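Local coordinates for cysteine synthase 3 (Entamoeba histolytica, PDB 6KR5), which probably catalyses the pyridoxal-phosphate-dependent formation of cysteine from O-acetylserine and sulfide, at residues B[51-59]-B[306-314]; B[263-272]-B[317-327]. One frame throughout, in Å; residues are numbered along the deposited sequence.

Contact 1 (51-59 with 306-314) is buried beside the cofactor and includes Lys58, which carries it; contact 2 (263-272 with 317-327) lies further out, with the two centres about 19 Å apart. The segments alternate along the chain, so 306-314 runs almost directly into 317-327 and one tail serves both contacts. They also touch: Tyr319 OH lies 3.3 Å from Gly310 CA, and Tyr313 CB is 3.9 Å from Leu318 CD2. The side chain of Leu318 is still about 10 Å from the pyridoxal phosphate and does not touch it; contact 2 adjoins the pocket through Tyr313, one of its residues. Both contacts border the second subunit of the dimer.

Contact 1 of 2, residues B[51-59]-B[306-314]; sequences FNPMSSVKD and LPDCGERYL. With PLP (pyridoxal-5'-phosphate), chain D.
Pyridoxal phosphate sits where two loops meet, and Val57 and Pro307 join them: residues 51-59 lead into helix 58-72, while 306-314 leaves the end of strand 301-306. Lys58 NZ bonds to C4A of the cofactor at 1.3 Å, consistent with the internal aldimine, although O4A is still modelled within bonding distance of NZ, which leaves the details of this junction doubtful. Next to it, Val57 N donates to Pro307 O at 3.0 Å, lying in the carbonyl plane. The two side chains run side by side in the same direction; Val57 CG1, wedged between its own backbone N and carbonyl carbon (chi1 64°), rests 4.0 Å from Pro307 CB. Pro307 CB and CG also sit over the N1-C6 edge of the pyridine ring, with CB 3.2 Å from N1. At the methyl-bearing corner, Asp308 turns its carboxylate toward C2A, and its OD2 accepts from Asn88 ND2.

Further along, Arg312 points its guanidinium edge at the Met54 carbonyl. NH2 donates at 2.8 Å to Met54 O, which stays close to the guanidinium plane although the donor stands 44° above the carbonyl plane. NH1 adds a weak bond to the same oxygen. A water over one face of the guanidinium bridges Ser55 O and Cys309 N, donating to the former at 2.8 Å. Asn88 takes a further bond from NH1, and Glu311 of the second subunit forms a salt bridge with NE, so the group is held from several directions. Ser56 OG accepts from Lys58 N at 3.0 Å, a capping bond at the turn into the helix. A cofactor-bearing lysine near the N-terminal end of a helix, with the cofactor ring against the loop after a central strand, is characteristic of the fold type II pyridoxal-phosphate enzymes to which cysteine synthases belong.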
loop_
_atom_site.group_PDB
_atom_site.type_symbol
_atom_site.label_atom_id
_atom_site.label_comp_id
_atom_site.label_asym_id
_atom_site.label_seq_id
_atom_site.Cartn_x
_atom_site.Cartn_y
_atom_site.Cartn_z
ATOM N N PHE B 51 -4.588 1.899 -2.986
ATOM C CA PHE B 51 -4.251 3.135 -2.291
ATOM C C PHE B 51 -5.022 3.323 -0.989
ATOM O O PHE B 51 -4.735 4.272 -0.254
ATOM C CB PHE B 51 -4.465 4.335 -3.216
ATOM C CG PHE B 51 -3.275 4.638 -4.082
ATOM C CD1 PHE B 51 -2.976 3.833 -5.155
ATOM C CD2 PHE B 51 -2.473 5.732 -3.822
ATOM C CE1 PHE B 51 -1.877 4.113 -5.959
ATOM C CE2 PHE B 51 -1.377 6.006 -4.619
ATOM C CZ PHE B 51 -1.092 5.199 -5.685
ATOM N N ASN B 52 -5.988 2.458 -0.677
ATOM C CA ASN B 52 -6.591 2.488 0.648
ATOM C C ASN B 52 -5.534 2.186 1.713
ATOM O O ASN B 52 -4.509 1.554 1.423
ATOM C CB ASN B 52 -7.736 1.482 0.710
ATOM C CG ASN B 52 -8.976 1.984 -0.004
ATOM O OD1 ASN B 52 -9.613 2.937 0.445
ATOM N ND2 ASN B 52 -9.311 1.367 -1.133
ATOM N N PRO B 53 -5.743 2.642 2.956
ATOM C CA PRO B 53 -4.694 2.466 3.985
ATOM C C PRO B 53 -4.263 1.025 4.211
ATOM O O PRO B 53 -3.070 0.781 4.460
ATOM C CB PRO B 53 -5.330 3.070 5.248
ATOM C CG PRO B 53 -6.809 3.226 4.926
ATOM C CD PRO B 53 -6.865 3.460 3.445
ATOM N N MET B 54 -5.181 0.057 4.144
ATOM C CA MET B 54 -4.783 -1.343 4.189
ATOM C C MET B 54 -4.893 -1.998 2.814
ATOM O O MET B 54 -4.956 -3.227 2.704
ATOM C CB MET B 54 -5.569 -2.102 5.259
ATOM C CG MET B 54 -4.988 -1.909 6.672
ATOM S SD MET B 54 -3.199 -2.191 6.817
ATOM C CE MET B 54 -3.108 -3.880 6.234
ATOM N N SER B 55 -4.885 -1.179 1.763
ATOM C CA SER B 55 -4.450 -1.579 0.424
ATOM C C SER B 55 -5.412 -2.523 -0.282
ATOM O O SER B 55 -5.001 -3.283 -1.167
ATOM C CB SER B 55 -3.048 -2.186 0.466
ATOM O OG SER B 55 -2.160 -1.246 1.044
ATOM N N SER B 56 -6.700 -2.473 0.047
ATOM C CA SER B 56 -7.670 -3.152 -0.796
ATOM C C SER B 56 -9.005 -2.437 -0.727
ATOM O O SER B 56 -9.263 -1.629 0.166
ATOM C CB SER B 56 -7.857 -4.622 -0.413
ATOM O OG SER B 56 -8.899 -4.771 0.548
ATOM N N VAL B 57 -9.852 -2.765 -1.703
ATOM C CA VAL B 57 -11.209 -2.234 -1.760
ATOM C C VAL B 57 -11.989 -2.556 -0.494
ATOM O O VAL B 57 -12.927 -1.832 -0.133
ATOM C CB VAL B 57 -11.889 -2.794 -3.023
ATOM C CG1 VAL B 57 -12.033 -4.298 -2.930
ATOM C CG2 VAL B 57 -13.223 -2.123 -3.266
ATOM N N LYS B 58 -11.620 -3.631 0.207
ATOM C CA LYS B 58 -12.370 -4.012 1.401
ATOM C C LYS B 58 -12.196 -3.035 2.557
ATOM O O LYS B 58 -12.966 -3.114 3.521
ATOM C CB LYS B 58 -11.985 -5.420 1.847
ATOM C CG LYS B 58 -12.309 -6.489 0.812
ATOM C CD LYS B 58 -13.751 -6.414 0.322
ATOM C CE LYS B 58 -14.148 -7.721 -0.327
ATOM N NZ LYS B 58 -14.078 -7.556 -1.805
ATOM N N ASP B 59 -11.230 -2.118 2.494
ATOM C CA ASP B 59 -11.215 -1.025 3.465
ATOM C C ASP B 59 -12.549 -0.296 3.460
ATOM O O ASP B 59 -13.084 0.065 4.517
ATOM C CB ASP B 59 -10.106 -0.021 3.141
ATOM C CG ASP B 59 -8.723 -0.491 3.535
ATOM O OD1 ASP B 59 -8.453 -1.704 3.511
ATOM O OD2 ASP B 59 -7.894 0.392 3.851
ATOM N N LEU B 306 -9.184 -2.090 -9.824
ATOM C CA LEU B 306 -8.085 -2.968 -9.414
ATOM C C LEU B 306 -8.185 -3.165 -7.905
ATOM O O LEU B 306 -7.800 -2.267 -7.142
ATOM C CB LEU B 306 -6.723 -2.375 -9.796
ATOM C CG LEU B 306 -6.536 -1.960 -11.266
ATOM C CD1 LEU B 306 -5.043 -1.826 -11.574
ATOM C CD2 LEU B 306 -7.172 -2.934 -12.203
ATOM N N PRO B 307 -8.708 -4.301 -7.423
ATOM C CA PRO B 307 -9.081 -4.388 -5.994
ATOM C C PRO B 307 -7.939 -4.367 -4.983
ATOM O O PRO B 307 -8.188 -3.970 -3.830
ATOM C CB PRO B 307 -9.848 -5.719 -5.921
ATOM C CG PRO B 307 -10.447 -5.877 -7.296
ATOM C CD PRO B 307 -9.355 -5.365 -8.219
ATOM N N ASP B 308 -6.728 -4.819 -5.319
ATOM C CA ASP B 308 -5.647 -4.816 -4.325
ATOM C C ASP B 308 -4.299 -4.923 -5.035
ATOM O O ASP B 308 -4.218 -4.883 -6.270
ATOM C CB ASP B 308 -5.839 -5.907 -3.251
ATOM C CG ASP B 308 -5.592 -7.335 -3.748
ATOM O OD1 ASP B 308 -5.334 -7.557 -4.955
ATOM O OD2 ASP B 308 -5.679 -8.263 -2.898
ATOM N N CYS B 309 -3.242 -5.082 -4.244
ATOM C CA CYS B 309 -1.863 -4.982 -4.699
ATOM C C CYS B 309 -1.212 -6.357 -4.817
ATOM O O CYS B 309 -1.531 -7.281 -4.066
ATOM C CB CYS B 309 -1.061 -4.117 -3.729
ATOM S SG CYS B 309 0.670 -3.922 -4.182
ATOM N N GLY B 310 -0.265 -6.477 -5.756
ATOM C CA GLY B 310 0.432 -7.732 -5.941
ATOM C C GLY B 310 1.320 -8.125 -4.781
ATOM O O GLY B 310 1.617 -9.313 -4.625
ATOM N N GLU B 311 1.736 -7.157 -3.953
ATOM C CA GLU B 311 2.584 -7.478 -2.810
ATOM C C GLU B 311 1.899 -8.455 -1.864
ATOM O O GLU B 311 2.569 -9.233 -1.176
ATOM C CB GLU B 311 2.973 -6.197 -2.068
ATOM C CG GLU B 311 3.939 -6.441 -0.909
ATOM C CD GLU B 311 4.453 -5.168 -0.264
ATOM O OE1 GLU B 311 3.968 -4.071 -0.614
ATOM O OE2 GLU B 311 5.351 -5.278 0.597
ATOM N N ARG B 312 0.570 -8.440 -1.825
ATOM C CA ARG B 312 -0.205 -9.379 -1.020
ATOM C C ARG B 312 -0.152 -10.808 -1.559
ATOM O O ARG B 312 -0.696 -11.717 -0.919
ATOM C CB ARG B 312 -1.652 -8.881 -0.933
ATOM C CG ARG B 312 -2.458 -9.412 0.252
ATOM C CD ARG B 312 -3.542 -8.430 0.684
ATOM N NE ARG B 312 -2.990 -7.345 1.486
ATOM C CZ ARG B 312 -3.692 -6.292 1.889
ATOM N NH1 ARG B 312 -4.978 -6.188 1.563
ATOM N NH2 ARG B 312 -3.109 -5.341 2.603
ATOM N N TYR B 313 0.508 -11.037 -2.703
ATOM C CA TYR B 313 0.551 -12.346 -3.341
ATOM C C TYR B 313 1.973 -12.848 -3.547
ATOM O O TYR B 313 2.186 -13.757 -4.349
ATOM C CB TYR B 313 -0.203 -12.309 -4.672
ATOM C CG TYR B 313 -1.617 -11.881 -4.426
ATOM C CD1 TYR B 313 -2.569 -12.793 -4.004
ATOM C CD2 TYR B 313 -1.978 -10.549 -4.532
ATOM C CE1 TYR B 313 -3.851 -12.387 -3.722
ATOM C CE2 TYR B 313 -3.255 -10.137 -4.263
ATOM C CZ TYR B 313 -4.186 -11.057 -3.853
ATOM O OH TYR B 313 -5.464 -10.648 -3.577
ATOM N N LEU B 314 2.947 -12.290 -2.825
ATOM C CA LEU B 314 4.327 -12.742 -2.989
ATOM C C LEU B 314 4.523 -14.171 -2.506
ATOM O O LEU B 314 5.475 -14.834 -2.933
ATOM C CB LEU B 314 5.275 -11.813 -2.241
ATOM C CG LEU B 314 5.284 -10.366 -2.710
ATOM C CD1 LEU B 314 6.197 -9.557 -1.795
ATOM C CD2 LEU B 314 5.741 -10.271 -4.150
HETATM N N1 PLP D . -10.484 -8.888 -5.648
HETATM C C2 PLP D . -10.079 -8.789 -4.345
HETATM C C2A PLP D . -8.622 -8.943 -4.039
HETATM C C3 PLP D . -11.010 -8.548 -3.349
HETATM O O3 PLP D . -10.583 -8.459 -2.055
HETATM C C4 PLP D . -12.352 -8.402 -3.675
HETATM C C4A PLP D . -13.384 -8.246 -2.616
HETATM O O4A PLP D . -13.055 -8.254 -1.423
HETATM C C5 PLP D . -12.751 -8.500 -5.006
HETATM C C6 PLP D . -11.808 -8.748 -5.978
HETATM C C5A PLP D . -14.199 -8.399 -5.429
HETATM O O4P PLP D . -14.848 -7.223 -5.031
HETATM P P PLP D . -16.395 -7.357 -4.639
HETATM O O1P PLP D . -17.098 -8.093 -5.766
HETATM O O2P PLP D . -16.469 -8.156 -3.370
HETATM O O3P PLP D . -16.910 -5.973 -4.469
HETATM O O HOH W 1 -3.133 -5.349 -1.372
#

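Contact 2 of 2, residues B[263-272]-B[317-327]; sequences WKMARAVVKY and DLYKTIEEGTK
Leu318 is the apolar centre here, its CD1 set against helix 259-273 at 3.8 Å from Trp263 CB, with the Ala266 methyl close by. CG stands opposite the backbone N (chi1 178°), an extension that carries the branch to the helix. Beside it the Tyr319 ring approaches Val270 obliquely, CE1 to CG1 at 4.0 Å, and its hydroxyl donates to a water that in turn donates to Ala266 O. At the far end Lys327 lays its aliphatic chain over one face of the Tyr272 ring, a CH-pi contact with CB 3.7 Å from the ring centroid, while its NZ leaves to pair with Asp34 and Gly31 O.

Arg267 forms the polar edge. Bent at chi3 (-71°), its chain swings the guanidinium onto Glu323, and the two planes are nearly coplanar. The grip is side-on: NE reaches OE1 at 2.7 Å on the syn lone pair, almost straight and in the guanidinium plane, and NH2 reaches OE2 at 2.8 Å with a slight tilt. The remaining nitrogen, NH1, donates to Leu318 O at 3.0 Å, close to the same plane, so three bonds fix the rotation of the group. Thr321 CB packs on one face; Trp263 O lies over the opposite one. Glu323 OE1 also takes a water bond shared with Lys264 O, and Lys264 CG and CD run past the carboxylate toward Ser333. This is a C-terminal tail strapped along a helix of the domain built on the six-stranded sheet, before Thr326 N-caps the final helix, 327-335.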
loop_
_atom_site.group_PDB
_atom_site.type_symbol
_atom_site.label_atom_id
_atom_site.label_comp_id
_atom_site.label_asym_id
_atom_site.label_seq_id
_atom_site.Cartn_x
_atom_site.Cartn_y
_atom_site.Cartn_z
ATOM N N TRP B 263 -3.222 -14.234 -14.214
ATOM C CA TRP B 263 -1.888 -14.116 -13.643
ATOM C C TRP B 263 -0.917 -13.513 -14.647
ATOM O O TRP B 263 -0.117 -12.639 -14.302
ATOM C CB TRP B 263 -1.370 -15.473 -13.201
ATOM C CG TRP B 263 -2.140 -16.116 -12.121
ATOM C CD1 TRP B 263 -3.043 -15.531 -11.270
ATOM C CD2 TRP B 263 -2.068 -17.492 -11.752
ATOM N NE1 TRP B 263 -3.542 -16.478 -10.394
ATOM C CE2 TRP B 263 -2.956 -17.686 -10.672
ATOM C CE3 TRP B 263 -1.350 -18.588 -12.244
ATOM C CZ2 TRP B 263 -3.124 -18.924 -10.063
ATOM C CZ3 TRP B 263 -1.524 -19.819 -11.643
ATOM C CH2 TRP B 263 -2.408 -19.976 -10.568
ATOM N N LYS B 264 -0.953 -14.005 -15.892
ATOM C CA LYS B 264 -0.077 -13.464 -16.927
ATOM C C LYS B 264 -0.347 -11.977 -17.154
ATOM O O LYS B 264 0.591 -11.181 -17.280
ATOM C CB LYS B 264 -0.254 -14.256 -18.222
ATOM C CG LYS B 264 0.690 -13.810 -19.329
ATOM C CD LYS B 264 0.900 -14.905 -20.375
ATOM C CE LYS B 264 -0.342 -15.136 -21.194
ATOM N NZ LYS B 264 -0.217 -16.285 -22.143
ATOM N N MET B 265 -1.625 -11.582 -17.192
ATOM C CA MET B 265 -1.953 -10.164 -17.317
ATOM C C MET B 265 -1.364 -9.349 -16.169
ATOM O O MET B 265 -0.807 -8.266 -16.392
ATOM C CB MET B 265 -3.467 -9.972 -17.374
ATOM C CG MET B 265 -3.860 -8.543 -17.701
ATOM S SD MET B 265 -3.780 -8.223 -19.487
ATOM C CE MET B 265 -2.345 -7.163 -19.586
ATOM N N ALA B 266 -1.485 -9.845 -14.932
ATOM C CA ALA B 266 -0.957 -9.106 -13.787
ATOM C C ALA B 266 0.545 -8.907 -13.908
ATOM O O ALA B 266 1.060 -7.827 -13.603
ATOM C CB ALA B 266 -1.297 -9.838 -12.491
ATOM N N ARG B 267 1.263 -9.937 -14.357
ATOM C CA ARG B 267 2.704 -9.800 -14.549
ATOM C C ARG B 267 3.023 -8.779 -15.628
ATOM O O ARG B 267 4.010 -8.041 -15.520
ATOM C CB ARG B 267 3.323 -11.147 -14.909
ATOM C CG ARG B 267 3.381 -12.111 -13.739
ATOM C CD ARG B 267 4.229 -13.330 -14.067
ATOM N NE ARG B 267 3.583 -14.226 -15.027
ATOM C CZ ARG B 267 2.753 -15.211 -14.699
ATOM N NH1 ARG B 267 2.454 -15.438 -13.424
ATOM N NH2 ARG B 267 2.238 -15.978 -15.647
ATOM N N ALA B 268 2.217 -8.737 -16.689
ATOM C CA ALA B 268 2.476 -7.785 -17.771
ATOM C C ALA B 268 2.217 -6.351 -17.325
ATOM O O ALA B 268 2.947 -5.431 -17.713
ATOM C CB ALA B 268 1.618 -8.132 -18.985
ATOM N N VAL B 269 1.190 -6.142 -16.501
ATOM C CA VAL B 269 0.860 -4.796 -16.048
ATOM C C VAL B 269 1.987 -4.224 -15.196
ATOM O O VAL B 269 2.364 -3.057 -15.348
ATOM C CB VAL B 269 -0.479 -4.825 -15.292
ATOM C CG1 VAL B 269 -0.745 -3.489 -14.612
ATOM C CG2 VAL B 269 -1.587 -5.160 -16.273
ATOM N N VAL B 270 2.554 -5.027 -14.291
ATOM C CA VAL B 270 3.625 -4.470 -13.474
ATOM C C VAL B 270 4.884 -4.255 -14.319
ATOM O O VAL B 270 5.577 -3.244 -14.152
ATOM C CB VAL B 270 3.869 -5.330 -12.211
ATOM C CG1 VAL B 270 4.288 -6.721 -12.557
ATOM C CG2 VAL B 270 4.895 -4.662 -11.277
ATOM N N LYS B 271 5.160 -5.131 -15.288
ATOM C CA LYS B 271 6.382 -4.971 -16.075
ATOM C C LYS B 271 6.287 -3.795 -17.040
ATOM O O LYS B 271 7.276 -3.074 -17.242
ATOM C CB LYS B 271 6.695 -6.249 -16.848
ATOM C CG LYS B 271 8.080 -6.226 -17.503
ATOM C CD LYS B 271 8.415 -7.568 -18.147
ATOM C CE LYS B 271 9.742 -7.494 -18.881
ATOM N NZ LYS B 271 10.085 -8.764 -19.579
ATOM N N TYR B 272 5.121 -3.593 -17.667
ATOM C CA TYR B 272 5.011 -2.617 -18.744
ATOM C C TYR B 272 4.277 -1.338 -18.375
ATOM O O TYR B 272 4.416 -0.340 -19.098
ATOM C CB TYR B 272 4.364 -3.276 -19.974
ATOM C CG TYR B 272 5.232 -4.424 -20.446
ATOM C CD1 TYR B 272 6.541 -4.189 -20.842
ATOM C CD2 TYR B 272 4.776 -5.732 -20.436
ATOM C CE1 TYR B 272 7.362 -5.221 -21.245
ATOM C CE2 TYR B 272 5.600 -6.783 -20.850
ATOM C CZ TYR B 272 6.891 -6.515 -21.249
ATOM O OH TYR B 272 7.744 -7.532 -21.666
ATOM N N ASP B 317 3.072 -18.093 -6.583
ATOM C CA ASP B 317 4.030 -18.060 -7.677
ATOM C C ASP B 317 3.714 -16.967 -8.690
ATOM O O ASP B 317 4.296 -16.974 -9.782
ATOM C CB ASP B 317 4.101 -19.426 -8.364
ATOM C CG ASP B 317 5.059 -20.381 -7.663
ATOM O OD1 ASP B 317 5.612 -19.998 -6.609
ATOM O OD2 ASP B 317 5.263 -21.508 -8.165
ATOM N N LEU B 318 2.828 -16.022 -8.338
ATOM C CA LEU B 318 2.415 -14.978 -9.279
ATOM C C LEU B 318 3.618 -14.292 -9.902
ATOM O O LEU B 318 3.601 -13.944 -11.088
ATOM C CB LEU B 318 1.514 -13.946 -8.580
ATOM C CG LEU B 318 1.021 -12.735 -9.397
ATOM C CD1 LEU B 318 0.118 -13.173 -10.546
ATOM C CD2 LEU B 318 0.288 -11.725 -8.535
ATOM N N TYR B 319 4.686 -14.111 -9.132
ATOM C CA TYR B 319 5.884 -13.458 -9.635
ATOM C C TYR B 319 7.084 -14.387 -9.701
ATOM O O TYR B 319 8.212 -13.918 -9.899
ATOM C CB TYR B 319 6.201 -12.244 -8.783
ATOM C CG TYR B 319 5.077 -11.256 -8.779
ATOM C CD1 TYR B 319 4.685 -10.625 -9.949
ATOM C CD2 TYR B 319 4.379 -10.981 -7.616
ATOM C CE1 TYR B 319 3.668 -9.721 -9.961
ATOM C CE2 TYR B 319 3.357 -10.084 -7.616
ATOM C CZ TYR B 319 3.001 -9.455 -8.784
ATOM O OH TYR B 319 1.990 -8.539 -8.778
ATOM N N LYS B 320 6.867 -15.687 -9.541
ATOM C CA LYS B 320 7.903 -16.684 -9.763
ATOM C C LYS B 320 7.918 -17.122 -11.224
ATOM O O LYS B 320 8.984 -17.177 -11.847
ATOM C CB LYS B 320 7.688 -17.884 -8.836
ATOM N N THR B 321 6.738 -17.420 -11.773
ATOM C CA THR B 321 6.602 -17.694 -13.198
ATOM C C THR B 321 7.077 -16.499 -14.015
ATOM O O THR B 321 6.840 -15.343 -13.653
ATOM C CB THR B 321 5.144 -18.005 -13.536
ATOM O OG1 THR B 321 4.604 -18.891 -12.547
ATOM C CG2 THR B 321 5.026 -18.643 -14.913
ATOM N N ILE B 322 7.748 -16.776 -15.127
ATOM C CA ILE B 322 8.319 -15.728 -15.962
ATOM C C ILE B 322 7.913 -15.971 -17.408
ATOM O O ILE B 322 8.108 -17.072 -17.936
ATOM C CB ILE B 322 9.854 -15.674 -15.822
ATOM C CG1 ILE B 322 10.421 -14.452 -16.552
ATOM C CG2 ILE B 322 10.485 -16.971 -16.307
ATOM C CD1 ILE B 322 10.079 -13.131 -15.881
ATOM N N GLU B 323 7.329 -14.952 -18.042
ATOM C CA GLU B 323 7.091 -15.007 -19.478
ATOM C C GLU B 323 8.393 -14.706 -20.200
ATOM O O GLU B 323 9.019 -13.668 -19.958
ATOM C CB GLU B 323 6.019 -14.010 -19.910
ATOM C CG GLU B 323 4.603 -14.550 -19.814
ATOM C CD GLU B 323 4.165 -14.714 -18.377
ATOM O OE1 GLU B 323 4.293 -13.735 -17.614
ATOM O OE2 GLU B 323 3.714 -15.822 -18.017
ATOM N N GLU B 324 8.797 -15.618 -21.080
ATOM C CA GLU B 324 10.040 -15.439 -21.818
ATOM C C GLU B 324 9.921 -14.412 -22.931
ATOM O O GLU B 324 10.939 -13.846 -23.348
ATOM C CB GLU B 324 10.497 -16.765 -22.429
ATOM C CG GLU B 324 10.982 -17.803 -21.438
ATOM C CD GLU B 324 11.328 -19.117 -22.122
ATOM O OE1 GLU B 324 12.045 -19.084 -23.155
ATOM O OE2 GLU B 324 10.874 -20.175 -21.632
ATOM N N GLY B 325 8.717 -14.166 -23.426
ATOM C CA GLY B 325 8.573 -13.396 -24.642
ATOM C C GLY B 325 8.594 -11.899 -24.420
ATOM O O GLY B 325 8.577 -11.383 -23.301
ATOM N N THR B 326 8.612 -11.186 -25.538
ATOM C CA THR B 326 8.557 -9.737 -25.536
ATOM C C THR B 326 7.157 -9.266 -25.177
ATOM O O THR B 326 6.200 -10.046 -25.129
ATOM C CB THR B 326 8.916 -9.186 -26.914
ATOM O OG1 THR B 326 7.914 -9.625 -27.839
ATOM C CG2 THR B 326 10.274 -9.689 -27.359
ATOM N N LYS B 327 7.026 -7.954 -24.954
ATOM C CA LYS B 327 5.700 -7.401 -24.694
ATOM C C LYS B 327 4.723 -7.767 -25.799
ATOM O O LYS B 327 3.584 -8.166 -25.529
ATOM C CB LYS B 327 5.755 -5.881 -24.540
ATOM C CG LYS B 327 4.377 -5.303 -24.270
ATOM C CD LYS B 327 4.419 -3.826 -23.905
ATOM C CE LYS B 327 4.121 -2.963 -25.116
ATOM N NZ LYS B 327 4.147 -1.522 -24.760
HETATM O O HOH W 2 3.189 -11.540 -18.609
HETATM O O HOH W 3 1.152 -7.194 -10.718
HETATM O O HOH W 4 2.059 -18.197 -12.245
#